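Local coordinates for protein tripartite terminase subunit 3 (Human herpesvirus 5, PDB 3N4P) that acts as the terminase large subunit, carrying a C-terminal nuclease domain, and probably helps translocate viral DNA through the portal into empty capsids, at residues P69-N74 with V148-L153; Y64-P69 with P180-G185; S49-N54 with L125-Y130. All coordinates share one frame; numbering follows the deposited sequence.

Contact 1 (P69-N74 with V148-L153); sequences PAFTTN and VRIACL
Ile150 sends its CD1 methyl from helix 144-161 into the angle between Pro69 and Phe71, and this methyl carries the whole contact. It lies against the pyrrolidine ring, with CD1 3.5 Å from Pro69 CB, a tighter approach than usual for two carbons, and 3.8 Å from Pro69 CG. The two side chains slide past each other in opposite directions, and CD1 meets the CB-CG side of the ring. Phe71 comes from the opposite direction: its CZ is 3.9 Å from Ile150 CD1, and the methyl sits at the ring edge near the ring plane. The reach of the isoleucine follows from its torsions, since CG1 is anti to the carbonyl carbon (chi1 -73°) and CD1 then extends away from CA (chi2 169°). Both Pro69 and Ile150 are buried, and about 98 Å² of surface is buried between the two segments.

Around this shell, Pro69 rests on Val138 of the central strand 133-138, while Phe71 packs on Ser109 and Ile113 of helix 109-127. Ile150 touches Glu110 of that same helix, and Glu110 is held by a salt bridge to Arg149 NE, one residue before the isoleucine. On the loop side, the backbone N of Ala70 is hydrogen-bonded to Thr80 OG1. The arrangement belongs to the RNase H-like fold of terminase nucleases, where residues 69-74 follow directly on Asp68, a magnesium ligand and predicted catalytic residue. The nearest side-chain atom of Pro69 is about 7 Å from the bound magnesium ion. With no hydrogen bond across it, the contact is purely apolar: close packing probably helps seat the segment that follows Asp68 on the helix.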
# COMPACT_ATOMS: atom_id res chain seq x y z
N PRO B 69 -28.84 -8.22 1.19
CA PRO B 69 -29.08 -9.66 1.30
C PRO B 69 -29.82 -10.16 0.07
O PRO B 69 -30.77 -9.51 -0.40
CB PRO B 69 -29.94 -9.80 2.58
CG PRO B 69 -30.45 -8.43 2.88
CD PRO B 69 -29.50 -7.43 2.24
N ALA B 70 -29.39 -11.32 -0.43
CA ALA B 70 -29.86 -11.84 -1.70
C ALA B 70 -30.86 -12.97 -1.54
O ALA B 70 -30.57 -13.96 -0.86
CB ALA B 70 -28.68 -12.34 -2.50
N PHE B 71 -32.02 -12.84 -2.17
CA PHE B 71 -32.96 -13.97 -2.20
C PHE B 71 -33.39 -14.39 -3.60
O PHE B 71 -33.40 -15.59 -3.92
CB PHE B 71 -34.15 -13.74 -1.24
CG PHE B 71 -33.72 -13.43 0.17
CD1 PHE B 71 -33.92 -12.15 0.72
CD2 PHE B 71 -33.04 -14.38 0.93
CE1 PHE B 71 -33.48 -11.86 2.03
CE2 PHE B 71 -32.59 -14.08 2.23
CZ PHE B 71 -32.83 -12.83 2.78
N THR B 72 -33.69 -13.39 -4.44
CA THR B 72 -34.57 -13.56 -5.62
C THR B 72 -35.62 -14.69 -5.43
O THR B 72 -36.04 -14.92 -4.29
CB THR B 72 -33.81 -13.55 -7.02
OG1 THR B 72 -34.77 -13.70 -8.08
CG2 THR B 72 -32.71 -14.62 -7.11
N THR B 73 -36.03 -15.38 -6.50
CA THR B 73 -37.05 -16.43 -6.36
C THR B 73 -36.49 -17.73 -5.72
O THR B 73 -36.31 -17.83 -4.49
CB THR B 73 -37.83 -16.75 -7.71
OG1 THR B 73 -37.74 -15.65 -8.63
CG2 THR B 73 -39.32 -17.10 -7.44
N ASN B 74 -36.17 -18.69 -6.59
CA ASN B 74 -35.97 -20.10 -6.24
C ASN B 74 -34.59 -20.55 -6.73
O ASN B 74 -33.86 -21.26 -6.03
CB ASN B 74 -37.10 -20.92 -6.91
CG ASN B 74 -37.07 -22.41 -6.57
OD1 ASN B 74 -37.74 -23.20 -7.23
ND2 ASN B 74 -36.31 -22.79 -5.54
N VAL B 148 -35.30 -6.20 7.72
CA VAL B 148 -35.58 -5.90 9.13
C VAL B 148 -34.96 -6.95 10.02
O VAL B 148 -34.17 -6.62 10.90
CB VAL B 148 -37.08 -5.83 9.49
CG1 VAL B 148 -37.28 -5.10 10.83
CG2 VAL B 148 -37.86 -5.14 8.42
N ARG B 149 -35.31 -8.21 9.77
CA ARG B 149 -34.88 -9.28 10.65
C ARG B 149 -33.40 -9.47 10.63
O ARG B 149 -32.80 -9.76 11.67
CB ARG B 149 -35.57 -10.61 10.32
CG ARG B 149 -37.00 -10.71 10.82
CD ARG B 149 -37.60 -12.14 10.57
NE ARG B 149 -37.62 -12.41 9.13
CZ ARG B 149 -38.59 -12.04 8.29
NH1 ARG B 149 -39.71 -11.43 8.72
NH2 ARG B 149 -38.47 -12.32 7.00
N ILE B 150 -32.81 -9.32 9.45
CA ILE B 150 -31.37 -9.41 9.30
C ILE B 150 -30.67 -8.30 10.07
O ILE B 150 -29.70 -8.57 10.77
CB ILE B 150 -30.95 -9.46 7.80
CG1 ILE B 150 -31.29 -10.83 7.20
CG2 ILE B 150 -29.44 -9.00 7.55
CD1 ILE B 150 -31.15 -10.86 5.65
N ALA B 151 -31.15 -7.07 9.96
CA ALA B 151 -30.55 -5.98 10.75
C ALA B 151 -30.50 -6.38 12.21
O ALA B 151 -29.46 -6.26 12.90
CB ALA B 151 -31.33 -4.68 10.60
N CYS B 152 -31.64 -6.85 12.68
CA CYS B 152 -31.79 -7.21 14.07
C CYS B 152 -30.84 -8.35 14.42
O CYS B 152 -30.25 -8.34 15.48
CB CYS B 152 -33.27 -7.49 14.37
SG CYS B 152 -33.54 -8.29 15.90
N LEU B 153 -30.59 -9.27 13.49
CA LEU B 153 -29.68 -10.39 13.79
C LEU B 153 -28.25 -9.94 13.85
O LEU B 153 -27.48 -10.46 14.61
CB LEU B 153 -29.85 -11.62 12.87
CG LEU B 153 -31.17 -12.40 12.97
CD1 LEU B 153 -31.49 -13.04 11.62
CD2 LEU B 153 -31.28 -13.47 14.12

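Contact 2 (Y64-P69 with P180-G185); sequences YVYLDP and PFYLMG
In the RNase H-like nuclease fold, strand 62-67 leads to the metal-binding Asp68, and Tyr66 on this strand meets Tyr182 and Met184 of the loop before helix 187-200. Tyr66 offers a ring edge: its CE1 is 3.8 Å from Tyr182 CD1, which lies near the Tyr66 plane, and 4.1 Å from Tyr182 CE1. The two tyrosine side chains cross at about a right angle. Tyr66 CG is anti to the backbone N (chi1 176°), which swings the ring off the strand, and its far part reaches the 180-185 loop. There Tyr66 OH comes to 3.8 Å from Met184 SD, which chi1 and a bend at chi2 put in place.

Tyr182 OH is fixed by a hydrogen bond to Asp187 OD2, and the Tyr182 ring meets Tyr169 edge-to-face. Helix 256-267 adds Met263, which touches both Tyr66 and Met184; Tyr66 also touches Glu139, the second magnesium ligand. The contact holds by aromatic and thioether packing, with no hydrogen bond between strand and loop beside the metal site. Burying Tyr66 OH with no polar partner in the model probably costs it some stability.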
# COMPACT_ATOMS: atom_id res chain seq x y z
N TYR B 64 -18.43 2.24 8.50
CA TYR B 64 -19.66 2.21 7.70
C TYR B 64 -19.75 0.85 7.02
O TYR B 64 -18.78 0.42 6.35
CB TYR B 64 -19.62 3.35 6.63
CG TYR B 64 -19.67 4.70 7.29
CD1 TYR B 64 -18.50 5.29 7.78
CD2 TYR B 64 -20.90 5.32 7.58
CE1 TYR B 64 -18.55 6.57 8.46
CE2 TYR B 64 -20.99 6.61 8.27
CZ TYR B 64 -19.80 7.20 8.72
OH TYR B 64 -19.83 8.40 9.44
N VAL B 65 -20.87 0.15 7.15
CA VAL B 65 -21.01 -1.06 6.35
C VAL B 65 -22.32 -1.13 5.52
O VAL B 65 -23.34 -0.63 5.93
CB VAL B 65 -20.87 -2.44 7.21
CG1 VAL B 65 -20.33 -2.30 8.65
CG2 VAL B 65 -22.05 -3.28 7.08
N TYR B 66 -22.32 -1.87 4.43
CA TYR B 66 -23.53 -2.02 3.65
C TYR B 66 -23.62 -3.45 3.22
O TYR B 66 -22.62 -4.01 2.78
CB TYR B 66 -23.33 -1.23 2.36
CG TYR B 66 -24.43 -1.33 1.37
CD1 TYR B 66 -25.53 -0.46 1.44
CD2 TYR B 66 -24.36 -2.22 0.30
CE1 TYR B 66 -26.56 -0.50 0.46
CE2 TYR B 66 -25.38 -2.29 -0.66
CZ TYR B 66 -26.47 -1.42 -0.57
OH TYR B 66 -27.47 -1.47 -1.52
N LEU B 67 -24.83 -3.98 3.19
CA LEU B 67 -25.04 -5.26 2.56
C LEU B 67 -26.37 -5.31 1.87
O LEU B 67 -27.30 -4.61 2.24
CB LEU B 67 -24.93 -6.42 3.57
CG LEU B 67 -25.98 -6.45 4.69
CD1 LEU B 67 -26.32 -7.92 5.21
CD2 LEU B 67 -25.45 -5.62 5.83
N ASP B 68 -26.44 -6.17 0.87
CA ASP B 68 -27.67 -6.39 0.10
C ASP B 68 -28.05 -7.83 0.16
O ASP B 68 -27.65 -8.61 -0.70
CB ASP B 68 -27.45 -5.99 -1.37
CG ASP B 68 -28.67 -6.30 -2.26
OD1 ASP B 68 -29.72 -6.77 -1.77
OD2 ASP B 68 -28.57 -6.05 -3.48
N PRO B 69 -28.84 -8.22 1.19
CA PRO B 69 -29.08 -9.66 1.30
C PRO B 69 -29.82 -10.16 0.07
O PRO B 69 -30.77 -9.51 -0.40
CB PRO B 69 -29.94 -9.80 2.58
CG PRO B 69 -30.45 -8.43 2.88
CD PRO B 69 -29.50 -7.43 2.24
N PRO B 180 -35.39 -0.38 10.11
CA PRO B 180 -33.92 -0.50 9.92
C PRO B 180 -33.54 -1.02 8.55
O PRO B 180 -32.79 -1.99 8.47
CB PRO B 180 -33.51 -1.55 10.96
CG PRO B 180 -34.76 -2.38 11.15
CD PRO B 180 -35.92 -1.44 11.00
N PHE B 181 -34.02 -0.37 7.49
CA PHE B 181 -33.60 -0.70 6.14
C PHE B 181 -33.26 0.53 5.31
O PHE B 181 -33.49 1.65 5.74
CB PHE B 181 -34.46 -1.77 5.43
CG PHE B 181 -35.83 -1.30 4.96
CD1 PHE B 181 -36.94 -1.46 5.76
CD2 PHE B 181 -36.00 -0.77 3.68
CE1 PHE B 181 -38.22 -1.08 5.33
CE2 PHE B 181 -37.27 -0.37 3.24
CZ PHE B 181 -38.38 -0.51 4.07
N TYR B 182 -32.56 0.27 4.20
CA TYR B 182 -32.18 1.28 3.22
C TYR B 182 -32.72 0.83 1.88
O TYR B 182 -32.76 -0.36 1.57
CB TYR B 182 -30.65 1.43 3.15
CG TYR B 182 -30.17 2.27 1.94
CD1 TYR B 182 -29.71 1.65 0.79
CD2 TYR B 182 -30.23 3.65 1.97
CE1 TYR B 182 -29.31 2.40 -0.34
CE2 TYR B 182 -29.85 4.41 0.84
CZ TYR B 182 -29.39 3.77 -0.28
OH TYR B 182 -29.01 4.49 -1.33
N LEU B 183 -33.16 1.81 1.11
CA LEU B 183 -33.77 1.59 -0.18
C LEU B 183 -32.92 2.23 -1.28
O LEU B 183 -32.58 3.41 -1.21
CB LEU B 183 -35.16 2.22 -0.18
CG LEU B 183 -36.34 1.26 -0.16
CD1 LEU B 183 -37.62 1.91 0.42
CD2 LEU B 183 -36.59 0.71 -1.59
N MET B 184 -32.54 1.43 -2.27
CA MET B 184 -31.82 1.94 -3.40
C MET B 184 -32.85 2.61 -4.26
O MET B 184 -34.01 2.17 -4.30
CB MET B 184 -31.16 0.83 -4.17
CG MET B 184 -30.07 1.33 -5.07
SD MET B 184 -28.61 0.43 -4.57
CE MET B 184 -28.56 -0.89 -5.80
N GLY B 185 -32.47 3.69 -4.89
CA GLY B 185 -33.40 4.44 -5.70
C GLY B 185 -32.51 5.33 -6.50
O GLY B 185 -31.47 4.88 -7.02

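Contact 3 (S49-N54 with L125-Y130). With MG (magnesium ion), chain E.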
# COMPACT_ATOMS: atom_id res chain seq x y z
N SER B 49 -1.21 -0.22 5.92
CA SER B 49 -0.84 -1.15 6.95
C SER B 49 -1.07 -0.42 8.24
O SER B 49 -0.13 0.03 8.91
CB SER B 49 0.63 -1.43 6.87
OG SER B 49 0.87 -2.59 6.13
N THR B 50 -2.34 -0.27 8.55
CA THR B 50 -2.81 0.28 9.78
C THR B 50 -2.11 -0.29 11.06
O THR B 50 -1.90 0.43 12.04
CB THR B 50 -4.32 -0.07 9.78
OG1 THR B 50 -5.08 1.10 9.46
CG2 THR B 50 -4.73 -0.67 10.99
N LEU B 51 -1.70 -1.55 11.01
CA LEU B 51 -1.04 -2.21 12.12
C LEU B 51 0.38 -1.72 12.34
O LEU B 51 0.95 -1.98 13.38
CB LEU B 51 -1.03 -3.73 11.91
CG LEU B 51 -2.42 -4.37 11.90
CD1 LEU B 51 -2.36 -5.79 11.26
CD2 LEU B 51 -3.01 -4.36 13.32
N ASN B 52 0.93 -1.01 11.36
CA ASN B 52 2.26 -0.42 11.48
C ASN B 52 2.31 0.82 12.36
O ASN B 52 3.39 1.36 12.60
CB ASN B 52 2.81 -0.05 10.09
CG ASN B 52 3.48 -1.25 9.39
OD1 ASN B 52 3.97 -2.16 10.05
ND2 ASN B 52 3.54 -1.22 8.05
N THR B 53 1.15 1.29 12.86
CA THR B 53 1.16 2.51 13.67
C THR B 53 0.18 2.48 14.85
O THR B 53 -0.79 1.75 14.80
CB THR B 53 0.88 3.76 12.81
OG1 THR B 53 1.06 4.91 13.62
CG2 THR B 53 -0.57 3.78 12.35
N ASN B 54 0.45 3.27 15.88
CA ASN B 54 -0.45 3.53 17.01
C ASN B 54 -0.88 4.98 17.06
O ASN B 54 -1.25 5.49 18.12
CB ASN B 54 0.26 3.30 18.33
CG ASN B 54 0.71 1.89 18.51
OD1 ASN B 54 0.11 0.94 17.97
ND2 ASN B 54 1.78 1.72 19.31
N LEU B 125 -13.33 -4.77 14.02
CA LEU B 125 -13.27 -3.95 15.23
C LEU B 125 -12.05 -4.35 16.05
O LEU B 125 -11.31 -3.51 16.53
CB LEU B 125 -14.55 -4.12 16.10
CG LEU B 125 -15.75 -3.44 15.41
CD1 LEU B 125 -16.95 -3.65 16.24
CD2 LEU B 125 -15.51 -1.92 15.14
N SER B 126 -11.85 -5.65 16.17
CA SER B 126 -10.68 -6.26 16.79
C SER B 126 -9.33 -5.77 16.24
O SER B 126 -8.40 -5.52 17.01
CB SER B 126 -10.76 -7.74 16.50
OG SER B 126 -10.09 -8.44 17.50
N LEU B 127 -9.22 -5.68 14.92
CA LEU B 127 -7.99 -5.18 14.31
C LEU B 127 -7.76 -3.65 14.38
O LEU B 127 -6.62 -3.21 14.24
CB LEU B 127 -7.85 -5.65 12.86
CG LEU B 127 -7.60 -7.14 12.73
CD1 LEU B 127 -8.02 -7.64 11.31
CD2 LEU B 127 -6.14 -7.33 13.01
N HIS B 128 -8.80 -2.86 14.65
CA HIS B 128 -8.69 -1.41 14.60
C HIS B 128 -9.37 -0.78 15.80
O HIS B 128 -10.53 -0.36 15.72
CB HIS B 128 -9.36 -0.92 13.33
CG HIS B 128 -8.87 -1.59 12.09
ND1 HIS B 128 -9.41 -2.77 11.61
CD2 HIS B 128 -7.89 -1.25 11.22
CE1 HIS B 128 -8.78 -3.12 10.50
NE2 HIS B 128 -7.85 -2.22 10.25
N PRO B 129 -8.66 -0.74 16.93
CA PRO B 129 -9.37 -0.45 18.17
C PRO B 129 -9.88 0.99 18.21
O PRO B 129 -10.76 1.33 19.05
CB PRO B 129 -8.32 -0.68 19.25
CG PRO B 129 -6.96 -0.66 18.54
CD PRO B 129 -7.18 -0.75 17.07
N TYR B 130 -9.32 1.82 17.33
CA TYR B 130 -9.70 3.22 17.33
C TYR B 130 -11.15 3.34 16.88
O TYR B 130 -11.74 4.38 17.05
CB TYR B 130 -8.76 4.07 16.44
CG TYR B 130 -8.56 3.53 15.05
CD1 TYR B 130 -7.56 2.58 14.78
CD2 TYR B 130 -9.37 3.93 14.01
CE1 TYR B 130 -7.38 2.08 13.52
CE2 TYR B 130 -9.21 3.37 12.74
CZ TYR B 130 -8.19 2.49 12.50
OH TYR B 130 -8.01 1.96 11.24
MG MG E . 5.57 1.89 12.81
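Thr50 enters the contact through CB, which stands 4.0 Å from His128 CD2; of its branches, CG2 meets the imidazole and OG1 the Tyr130 hydroxyl. CG2 is modelled 3.2 Å from His128 CD2, shorter than a normal carbon contact and doubtful in detail, and 3.6 Å from His128 NE2, the threonine crossing the histidine at about a right angle. The other branch ends in OG1, which faces Tyr130 OH at 3.5 Å, the two side chains coming from opposite directions; this pair is not a hydrogen bond, and Tyr130 OH is instead bonded to Tyr95 OH. The chi1 of Thr50, -104°, is not a staggered value.

The elements joined here are a short 3-10 turn, residues 50-52, and the C-terminal end of helix 109-127, where His128 is the first residue to leave helical geometry. The imidazole is held at both nitrogens: ND1 bonds back to Val124 O in the helix, and NE2 to Glu209 OE2 on strand 204-211, a residue that also packs on Thr50 and Leu51. This pairing fixes the rotation of the ring and would probably favour its protonated form. Beside it, Leu51 CD2 and Leu127 CD2 make a loose apolar contact at 4.3 Å, with Leu51 CD2 also 3.9 Å from the carbonyl oxygen of Leu127. At the end of the 3-10 turn, Asn52 O binds a magnesium ion at 2.2 Å, and Asp44 of the second subunit binds the same ion, away from the nuclease site.

From the N terminus, the chain first passes 49-54, then 64-69 and 69-74, before any of the three loops closes. Residues 125-130 close contact 3, 148-153 close contact 1, and 180-185 close contact 2. Contact 1 therefore nests within contact 2, while contact 3 crosses both. The first two share Pro69 and have centres about 11 Å apart; they also touch directly, through Val148 with Pro180 and Leu67 with Ile150. Together they tie strand 62-67 and its following loop to helix 144-161 and the 180-185 loop near the metal site. Contact 3 lies on the opposite side of the chain's centre, joining the N-terminal region to the end of helix 109-127.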